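Local coordinates for protein halohydrin epoxidase A (Corynebacterium sp., PDB 4Z9F) that probably catalyses the reversible conversion of vicinal halohydrins into epoxides with release of hydrogen halide, at residues C[79-84]-C[182-187]; C[89-94]-C[143-148]; C[131-136]-C[152-157]. The protein carries 1 engineered substitution. All blocks are in the same frame, centred on the assembly; numbering follows the deposited sequence.

Contact 1 of 3, residues C[79-84]-C[182-187]; sequences NDYIPR and NPTYFP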
loop_
_atom_site.group_PDB
_atom_site.type_symbol
_atom_site.label_atom_id
_atom_site.label_comp_id
_atom_site.label_asym_id
_atom_site.label_seq_id
_atom_site.Cartn_x
_atom_site.Cartn_y
_atom_site.Cartn_z
ATOM N N ASN C 79 -18.234 12.356 9.453
ATOM C CA ASN C 79 -17.252 12.470 10.529
ATOM C C ASN C 79 -17.589 11.426 11.593
ATOM O O ASN C 79 -18.149 11.715 12.652
ATOM C CB ASN C 79 -17.255 13.897 11.059
ATOM C CG ASN C 79 -16.471 14.060 12.329
ATOM O OD1 ASN C 79 -15.252 13.854 12.364
ATOM N ND2 ASN C 79 -17.160 14.470 13.384
ATOM N N ASP C 80 -17.246 10.178 11.297
ATOM C CA ASP C 80 -17.619 9.077 12.166
ATOM C C ASP C 80 -16.595 8.907 13.283
ATOM O O ASP C 80 -15.399 9.125 13.082
ATOM C CB ASP C 80 -17.768 7.797 11.347
ATOM C CG ASP C 80 -18.768 7.969 10.207
ATOM O OD1 ASP C 80 -19.984 7.988 10.502
ATOM O OD2 ASP C 80 -18.348 8.124 9.035
ATOM N N TYR C 81 -17.086 8.548 14.466
ATOM C CA TYR C 81 -16.251 8.393 15.649
ATOM C C TYR C 81 -17.004 7.514 16.633
ATOM O O TYR C 81 -18.212 7.303 16.504
ATOM C CB TYR C 81 -15.899 9.751 16.268
ATOM C CG TYR C 81 -16.773 10.111 17.453
ATOM C CD1 TYR C 81 -16.270 10.062 18.751
ATOM C CD2 TYR C 81 -18.105 10.466 17.283
ATOM C CE1 TYR C 81 -17.069 10.374 19.844
ATOM C CE2 TYR C 81 -18.905 10.785 18.366
ATOM C CZ TYR C 81 -18.380 10.740 19.640
ATOM O OH TYR C 81 -19.179 11.046 20.715
ATOM N N ILE C 82 -16.273 6.962 17.593
ATOM C CA ILE C 82 -16.903 6.211 18.674
ATOM C C ILE C 82 -16.336 6.778 19.973
ATOM O O ILE C 82 -15.171 7.207 19.998
ATOM C CB ILE C 82 -16.691 4.692 18.513
ATOM C CG1 ILE C 82 -17.565 3.908 19.502
ATOM C CG2 ILE C 82 -15.208 4.312 18.643
ATOM C CD1 ILE C 82 -17.725 2.436 19.170
ATOM N N PRO C 83 -17.133 6.885 21.040
ATOM C CA PRO C 83 -16.613 7.466 22.286
ATOM C C PRO C 83 -15.443 6.657 22.829
ATOM O O PRO C 83 -15.499 5.426 22.919
ATOM C CB PRO C 83 -17.825 7.424 23.227
ATOM C CG PRO C 83 -19.007 7.552 22.299
ATOM C CD PRO C 83 -18.605 6.751 21.072
ATOM N N ARG C 84 -14.364 7.360 23.156
ATOM C CA ARG C 84 -13.233 6.766 23.849
ATOM C C ARG C 84 -13.699 6.093 25.128
ATOM O O ARG C 84 -14.725 6.477 25.686
ATOM C CB ARG C 84 -12.197 7.830 24.177
ATOM C CG ARG C 84 -11.706 8.558 22.977
ATOM C CD ARG C 84 -10.721 9.616 23.398
ATOM N NE ARG C 84 -9.531 9.050 24.027
ATOM C CZ ARG C 84 -8.482 9.778 24.411
ATOM N NH1 ARG C 84 -8.482 11.090 24.224
ATOM N NH2 ARG C 84 -7.430 9.199 24.980
ATOM N N ASN C 182 -7.735 17.904 18.184
ATOM C CA ASN C 182 -9.180 17.791 18.062
ATOM C C ASN C 182 -9.733 17.332 19.403
ATOM O O ASN C 182 -9.007 16.721 20.198
ATOM C CB ASN C 182 -9.563 16.821 16.925
ATOM C CG ASN C 182 -9.430 15.370 17.313
ATOM O OD1 ASN C 182 -10.313 14.814 17.957
ATOM N ND2 ASN C 182 -8.320 14.730 16.899
ATOM N N PRO C 183 -11.008 17.618 19.694
ATOM C CA PRO C 183 -11.525 17.353 21.050
ATOM C C PRO C 183 -11.636 15.886 21.405
ATOM O O PRO C 183 -11.716 15.567 22.600
ATOM C CB PRO C 183 -12.910 18.016 21.029
ATOM C CG PRO C 183 -13.313 17.934 19.602
ATOM C CD PRO C 183 -12.042 18.236 18.841
ATOM N N THR C 184 -11.651 14.977 20.427
ATOM C CA THR C 184 -11.771 13.568 20.770
ATOM C C THR C 184 -10.424 12.978 21.176
ATOM O O THR C 184 -10.273 12.471 22.290
ATOM C CB THR C 184 -12.377 12.781 19.607
ATOM O OG1 THR C 184 -13.687 13.289 19.339
ATOM C CG2 THR C 184 -12.485 11.318 19.982
ATOM N N TYR C 185 -9.420 13.064 20.298
ATOM C CA TYR C 185 -8.190 12.313 20.523
ATOM C C TYR C 185 -7.015 13.150 21.008
ATOM O O TYR C 185 -6.140 12.607 21.687
ATOM C CB TYR C 185 -7.786 11.578 19.246
ATOM C CG TYR C 185 -8.726 10.440 18.916
ATOM C CD1 TYR C 185 -8.856 9.357 19.776
ATOM C CD2 TYR C 185 -9.477 10.451 17.753
ATOM C CE1 TYR C 185 -9.715 8.310 19.486
ATOM C CE2 TYR C 185 -10.344 9.411 17.454
ATOM C CZ TYR C 185 -10.446 8.338 18.322
ATOM O OH TYR C 185 -11.294 7.281 18.040
ATOM N N PHE C 186 -6.952 14.439 20.674
ATOM C CA PHE C 186 -5.831 15.298 21.062
ATOM C C PHE C 186 -6.357 16.684 21.410
ATOM O O PHE C 186 -6.076 17.666 20.714
ATOM C CB PHE C 186 -4.788 15.380 19.944
ATOM C CG PHE C 186 -4.099 14.078 19.660
ATOM C CD1 PHE C 186 -3.031 13.655 20.440
ATOM C CD2 PHE C 186 -4.514 13.277 18.610
ATOM C CE1 PHE C 186 -2.401 12.437 20.186
ATOM C CE2 PHE C 186 -3.876 12.058 18.347
ATOM C CZ PHE C 186 -2.820 11.647 19.135
ATOM N N PRO C 187 -7.130 16.801 22.483
ATOM C CA PRO C 187 -7.619 18.127 22.872
ATOM C C PRO C 187 -6.454 19.034 23.251
ATOM O O PRO C 187 -5.373 18.573 23.629
ATOM C CB PRO C 187 -8.541 17.836 24.061
ATOM C CG PRO C 187 -8.048 16.545 24.620
ATOM C CD PRO C 187 -7.546 15.759 23.436
#

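Contact 2 of 3, residues C[89-94]-C[143-148]; sequences LPIEGT and YNPLYG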
loop_
_atom_site.group_PDB
_atom_site.type_symbol
_atom_site.label_atom_id
_atom_site.label_comp_id
_atom_site.label_asym_id
_atom_site.label_seq_id
_atom_site.Cartn_x
_atom_site.Cartn_y
_atom_site.Cartn_z
ATOM N N LEU C 89 -10.227 -0.718 22.283
ATOM C CA LEU C 89 -10.699 -2.012 22.755
ATOM C C LEU C 89 -9.826 -3.122 22.181
ATOM O O LEU C 89 -9.583 -3.142 20.966
ATOM C CB LEU C 89 -12.160 -2.246 22.369
ATOM C CG LEU C 89 -13.160 -1.554 23.303
ATOM C CD1 LEU C 89 -14.550 -1.544 22.697
ATOM C CD2 LEU C 89 -13.179 -2.241 24.665
ATOM N N PRO C 90 -9.338 -4.042 23.008
ATOM C CA PRO C 90 -8.579 -5.192 22.517
ATOM C C PRO C 90 -9.531 -6.291 22.050
ATOM O O PRO C 90 -10.744 -6.207 22.195
ATOM C CB PRO C 90 -7.788 -5.627 23.755
ATOM C CG PRO C 90 -8.716 -5.298 24.893
ATOM C CD PRO C 90 -9.525 -4.091 24.471
ATOM N N ILE C 91 -8.956 -7.356 21.501
ATOM C CA ILE C 91 -9.788 -8.469 21.060
ATOM C C ILE C 91 -10.255 -9.306 22.249
ATOM O O ILE C 91 -11.445 -9.619 22.381
ATOM C CB ILE C 91 -9.025 -9.316 20.029
ATOM C CG1 ILE C 91 -8.670 -8.452 18.818
ATOM C CG2 ILE C 91 -9.845 -10.518 19.626
ATOM C CD1 ILE C 91 -7.479 -8.971 18.072
ATOM N N GLU C 92 -9.331 -9.675 23.132
ATOM C CA GLU C 92 -9.673 -10.541 24.255
ATOM C C GLU C 92 -10.522 -9.804 25.284
ATOM O O GLU C 92 -10.182 -8.697 25.703
ATOM C CB GLU C 92 -8.406 -11.054 24.928
ATOM C CG GLU C 92 -7.700 -12.148 24.191
ATOM C CD GLU C 92 -6.549 -12.696 24.996
ATOM O OE1 GLU C 92 -5.468 -12.072 24.990
ATOM O OE2 GLU C 92 -6.745 -13.739 25.658
ATOM N N GLY C 93 -11.612 -10.432 25.720
ATOM C CA GLY C 93 -12.404 -9.878 26.800
ATOM C C GLY C 93 -13.394 -8.803 26.408
ATOM O O GLY C 93 -14.174 -8.361 27.263
ATOM N N THR C 94 -13.394 -8.361 25.156
ATOM C CA THR C 94 -14.357 -7.363 24.716
ATOM C C THR C 94 -15.684 -8.036 24.373
ATOM O O THR C 94 -15.717 -9.088 23.726
ATOM C CB THR C 94 -13.807 -6.587 23.513
ATOM O OG1 THR C 94 -12.607 -5.895 23.889
ATOM C CG2 THR C 94 -14.819 -5.567 23.012
ATOM N N TYR C 143 -2.809 -1.364 19.363
ATOM C CA TYR C 143 -3.853 -1.133 20.350
ATOM C C TYR C 143 -5.202 -0.814 19.722
ATOM O O TYR C 143 -6.146 -0.490 20.452
ATOM C CB TYR C 143 -3.431 -0.020 21.307
ATOM C CG TYR C 143 -2.739 1.156 20.646
ATOM C CD1 TYR C 143 -3.472 2.215 20.116
ATOM C CD2 TYR C 143 -1.346 1.223 20.579
ATOM C CE1 TYR C 143 -2.845 3.308 19.526
ATOM C CE2 TYR C 143 -0.706 2.311 19.988
ATOM C CZ TYR C 143 -1.464 3.352 19.467
ATOM O OH TYR C 143 -0.842 4.429 18.883
ATOM N N ASN C 144 -5.324 -0.926 18.398
ATOM C CA ASN C 144 -6.585 -0.701 17.687
ATOM C C ASN C 144 -6.999 -1.922 16.861
ATOM O O ASN C 144 -7.256 -1.791 15.659
ATOM C CB ASN C 144 -6.479 0.515 16.768
ATOM C CG ASN C 144 -6.066 1.774 17.482
ATOM O OD1 ASN C 144 -5.053 2.395 17.132
ATOM N ND2 ASN C 144 -6.853 2.185 18.468
ATOM N N PRO C 145 -7.130 -3.111 17.464
ATOM C CA PRO C 145 -7.413 -4.305 16.652
ATOM C C PRO C 145 -8.874 -4.486 16.270
ATOM O O PRO C 145 -9.179 -5.408 15.502
ATOM C CB PRO C 145 -6.947 -5.452 17.550
ATOM C CG PRO C 145 -7.236 -4.932 18.949
ATOM C CD PRO C 145 -7.066 -3.435 18.905
ATOM N N LEU C 146 -9.785 -3.676 16.795
ATOM C CA LEU C 146 -11.173 -3.687 16.349
ATOM C C LEU C 146 -11.544 -2.405 15.632
ATOM O O LEU C 146 -12.212 -2.448 14.590
ATOM C CB LEU C 146 -12.116 -3.901 17.539
ATOM C CG LEU C 146 -11.921 -5.244 18.247
ATOM C CD1 LEU C 146 -12.758 -5.301 19.508
ATOM C CD2 LEU C 146 -12.272 -6.389 17.306
ATOM N N TYR C 147 -11.090 -1.280 16.188
ATOM C CA TYR C 147 -11.235 0.039 15.579
ATOM C C TYR C 147 -10.536 0.119 14.227
ATOM O O TYR C 147 -11.053 0.734 13.289
ATOM C CB TYR C 147 -10.660 1.072 16.546
ATOM C CG TYR C 147 -10.673 2.539 16.164
ATOM C CD1 TYR C 147 -9.538 3.148 15.649
ATOM C CD2 TYR C 147 -11.774 3.338 16.423
ATOM C CE1 TYR C 147 -9.521 4.502 15.347
ATOM C CE2 TYR C 147 -11.772 4.688 16.118
ATOM C CZ TYR C 147 -10.637 5.267 15.584
ATOM O OH TYR C 147 -10.610 6.612 15.279
ATOM N N GLY C 148 -9.347 -0.474 14.113
ATOM C CA GLY C 148 -8.636 -0.494 12.854
ATOM C C GLY C 148 -9.437 -1.144 11.740
ATOM O O GLY C 148 -9.672 -0.533 10.693
HETATM O O HOH W 1 -9.795 -1.424 18.865
#

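Contact 3 of 3, residues C[131-136]-C[152-157]; sequences FITSSV and AATVAL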
loop_
_atom_site.group_PDB
_atom_site.type_symbol
_atom_site.label_atom_id
_atom_site.label_comp_id
_atom_site.label_asym_id
_atom_site.label_seq_id
_atom_site.Cartn_x
_atom_site.Cartn_y
_atom_site.Cartn_z
ATOM N N PHE C 131 -15.055 11.255 4.013
ATOM C CA PHE C 131 -15.143 10.377 5.167
ATOM C C PHE C 131 -13.949 10.639 6.074
ATOM O O PHE C 131 -12.798 10.561 5.628
ATOM C CB PHE C 131 -15.188 8.911 4.734
ATOM C CG PHE C 131 -16.459 8.531 4.034
ATOM C CD1 PHE C 131 -16.642 8.810 2.684
ATOM C CD2 PHE C 131 -17.468 7.874 4.723
ATOM C CE1 PHE C 131 -17.823 8.440 2.031
ATOM C CE2 PHE C 131 -18.657 7.517 4.078
ATOM C CZ PHE C 131 -18.828 7.797 2.733
ATOM N N ILE C 132 -14.217 10.981 7.331
ATOM C CA ILE C 132 -13.150 11.104 8.317
ATOM C C ILE C 132 -12.960 9.737 8.948
ATOM O O ILE C 132 -13.873 9.207 9.591
ATOM C CB ILE C 132 -13.463 12.168 9.380
ATOM C CG1 ILE C 132 -14.030 13.436 8.740
ATOM C CG2 ILE C 132 -12.195 12.472 10.202
ATOM C CD1 ILE C 132 -13.070 14.273 7.900
ATOM N N THR C 133 -11.777 9.154 8.743
ATOM C CA THR C 133 -11.514 7.800 9.204
ATOM C C THR C 133 -10.387 7.869 10.227
ATOM O O THR C 133 -10.544 8.499 11.279
ATOM C CB THR C 133 -11.193 6.879 8.015
ATOM O OG1 THR C 133 -9.987 7.297 7.357
ATOM C CG2 THR C 133 -12.344 6.941 6.995
ATOM N N SER C 134 -9.237 7.289 9.914
ATOM C CA SER C 134 -8.140 7.266 10.872
ATOM C C SER C 134 -6.892 6.817 10.133
ATOM O O SER C 134 -6.981 6.168 9.088
ATOM C CB SER C 134 -8.425 6.321 12.036
ATOM O OG SER C 134 -7.276 6.218 12.859
ATOM N N SER C 135 -5.725 7.146 10.695
ATOM C CA SER C 135 -4.500 6.608 10.115
ATOM C C SER C 135 -4.542 5.088 10.068
ATOM O O SER C 135 -3.983 4.478 9.145
ATOM C CB SER C 135 -3.277 7.086 10.903
ATOM O OG SER C 135 -3.253 6.506 12.191
ATOM N N VAL C 136 -5.213 4.451 11.038
ATOM C CA VAL C 136 -5.277 2.989 11.054
ATOM C C VAL C 136 -6.204 2.446 9.983
ATOM O O VAL C 136 -6.316 1.228 9.838
ATOM C CB VAL C 136 -5.699 2.407 12.421
ATOM C CG1 VAL C 136 -4.670 2.767 13.482
ATOM C CG2 VAL C 136 -7.107 2.881 12.828
ATOM N N ALA C 152 -10.690 0.606 8.351
ATOM C CA ALA C 152 -10.221 0.144 7.041
ATOM C C ALA C 152 -11.385 -0.212 6.125
ATOM O O ALA C 152 -11.299 -0.021 4.907
ATOM C CB ALA C 152 -9.285 -1.058 7.195
ATOM N N ALA C 153 -12.468 -0.751 6.682
ATOM C CA ALA C 153 -13.637 -1.032 5.849
ATOM C C ALA C 153 -14.141 0.237 5.175
ATOM O O ALA C 153 -14.473 0.226 3.986
ATOM C CB ALA C 153 -14.750 -1.681 6.682
ATOM N N THR C 154 -14.174 1.350 5.909
ATOM C CA THR C 154 -14.708 2.588 5.357
ATOM C C THR C 154 -13.730 3.263 4.397
ATOM O O THR C 154 -14.146 3.936 3.447
ATOM C CB THR C 154 -15.113 3.517 6.501
ATOM O OG1 THR C 154 -16.117 2.861 7.281
ATOM C CG2 THR C 154 -15.658 4.807 5.990
ATOM N N VAL C 155 -12.431 3.075 4.589
ATOM C CA VAL C 155 -11.510 3.532 3.560
ATOM C C VAL C 155 -11.732 2.742 2.277
ATOM O O VAL C 155 -11.745 3.307 1.179
ATOM C CB VAL C 155 -10.058 3.419 4.057
ATOM C CG1 VAL C 155 -9.087 3.829 2.949
ATOM C CG2 VAL C 155 -9.850 4.303 5.294
ATOM N N ALA C 156 -11.897 1.422 2.399
ATOM C CA ALA C 156 -12.149 0.573 1.238
ATOM C C ALA C 156 -13.490 0.892 0.592
ATOM O O ALA C 156 -13.648 0.742 -0.628
ATOM C CB ALA C 156 -12.101 -0.900 1.654
ATOM N N LEU C 157 -14.468 1.324 1.389
ATOM C CA LEU C 157 -15.733 1.769 0.808
ATOM C C LEU C 157 -15.514 2.978 -0.093
ATOM O O LEU C 157 -16.028 3.032 -1.218
ATOM C CB LEU C 157 -16.733 2.085 1.919
ATOM C CG LEU C 157 -18.027 2.818 1.530
ATOM C CD1 LEU C 157 -18.995 1.846 0.880
ATOM C CD2 LEU C 157 -18.633 3.447 2.773
#

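Contact 1 of 3, residues C[79-84]-C[182-187]
Two irregular loops approach each other without any strand-like pairing, and their backbones come nearest at Arg84 and Thr184, where the CA atoms are 7.6 Å apart. Within 182-187 the chain closes on itself: Asn182 and Phe186 exchange backbone hydrogen bonds, and Asn182 OD1, gripped by the N-H groups of Thr184 and Tyr185, forms an Asx turn and an Asx motif. Both donors sit above the plane of this side-chain carbonyl. Arg84 reaches across with CG anti to its carbonyl carbon, and a bend at chi3 (63°) turns the guanidinium back against 182-187. Its NH1 donates to Thr184 O at 3.0 Å. The acceptor is approached in the carbonyl plane and lies close to the guanidinium plane. The aliphatic part of the arginine passes Thr184, with CG 4.1 Å from Thr184 CG2, while Tyr185 CD1 lies over one face of the guanidinium, the two planes being 37° apart. Thr184 CG2, anti to the backbone N, stands 3.7 Å above the plane of the Tyr185 ring, over its centre, and also meets Tyr81 CD1 at 4.2 Å. The threonine hydroxyl is held by Phe12 N. Tyr81 stacks on His11, and Tyr185 is edge-to-face with Phe12. These loops follow strands 73-79 and 170-177 at the C-terminal edge of a Rossmann-type sheet, where relatives hold a nucleotide cofactor; in halohydrin dehalogenases the cofactor site is replaced by a halide pocket, to which the loop after strand 170-177 probably contributes here.

Contact 2 of 3, residues C[89-94]-C[143-148]
The pyrrolidine ring of Pro145 carries the packing: Ile91 crosses it obliquely, with CD1 3.6 Å from Pro145 CB and CG1 3.8 Å from Pro145 CG. Another part of the same ring meets a backbone oxygen, Pro145 CD being 3.3 Å from Leu89 O. The aromatic rings of this segment point elsewhere, Tyr143 to a cation-pi contact with Arg88 and Tyr147 with its hydroxyl to Arg151. Leu146, its CG anti to the carbonyl carbon (chi1 -62°), sends CD1 to Pro90 O at 3.5 Å and, tip to tip, to Thr94 CG2 at 4.1 Å. Thr94 OG1 donates to Pro90 O, from above the carbonyl plane, across the type II turn from Ile91 to Thr94; the same chi1 leaves CG2 anti to the backbone N, toward Leu146. A water donates to Leu89 O at 2.7 Å and accepts from Tyr147 N at 3.0 Å, linking the loop to the first turn of the helix. The contact joins the loop leading into helix 96-123 to the start of helix 147-165: Thr94 and Leu146 both touch Ile99 of the former. Gln115 of the second subunit hydrogen-bonds to Ile91 O and Thr94 O, while its Ile111 and Ser160 pack on Leu146 and Pro145.

Contact 3 of 3, residues C[131-136]-C[152-157]
Thr133 takes the crowded rotamer, with OG1 between the backbone N and the carbonyl carbon (chi1 64°), and this delivers its hydroxyl to Ile175 O on the adjacent strand. The same torsion sets CG2 beside the backbone N, so that both branches meet segment 152-157 of helix 147-165: OG1 is 3.6 Å from Val155 CG2, and the Thr133 methyl lies 4.1 Å from Thr154 CG2. Val155 has CG1 anti to its backbone N (chi1 177°), which leaves CG2, beside the N, as the branch that crosses Thr133 at about a right angle. Thr154 is divided in a similar way. Its CG2, anti to the backbone N, goes to Phe131 CD2 at 3.8 Å, while OG1 turns to Leu106 O on helix 96-123, so the polar atom of this buried residue is satisfied outside the contact. Phe131 has CG anti to the carbonyl carbon (chi1 -69°), and Thr154 crosses it at about a right angle. Leu157 extends the apolar row, its CD2 4.3 Å from Phe131 CE2. Past the strand, Ser134 has OG anti to its own backbone N, and the hydroxyl oxygen accepts from Val136 N in an ST turn. Ala152 and Ala156 pack on Ala156 and Ala152 of the second subunit. This is the strand-to-helix packing of a Rossmann beta-alpha-beta unit, 127-132, 147-165 and 170-177. Ser134 touches Tyr147 and Arg151, consistent with the Ser-Tyr-Arg triad of halohydrin dehalogenases.

Overall arrangement
From the N terminus, the chain leaves strand 73-79 through 79-84 and 89-94, runs along helix 96-123 and strand 127-132, and enters 131-136. Contact 3 closes the shortest loop, from this strand to helix 147-165. Contact 2 closes a longer one, onto the start of the same helix, and the two cross because their segments alternate. Contact 1 encloses both and ties together the loops after strands 73-79 and 170-177. Asn79 packs on Ile132 between contacts 1 and 3, Val136 packs on Tyr147 and Gly148 between contacts 3 and 2, and the hydroxyls of Tyr147 and Tyr185 lie close enough for a probable hydrogen bond between contacts 2 and 1. Contacts 2 and 3 also meet the second subunit.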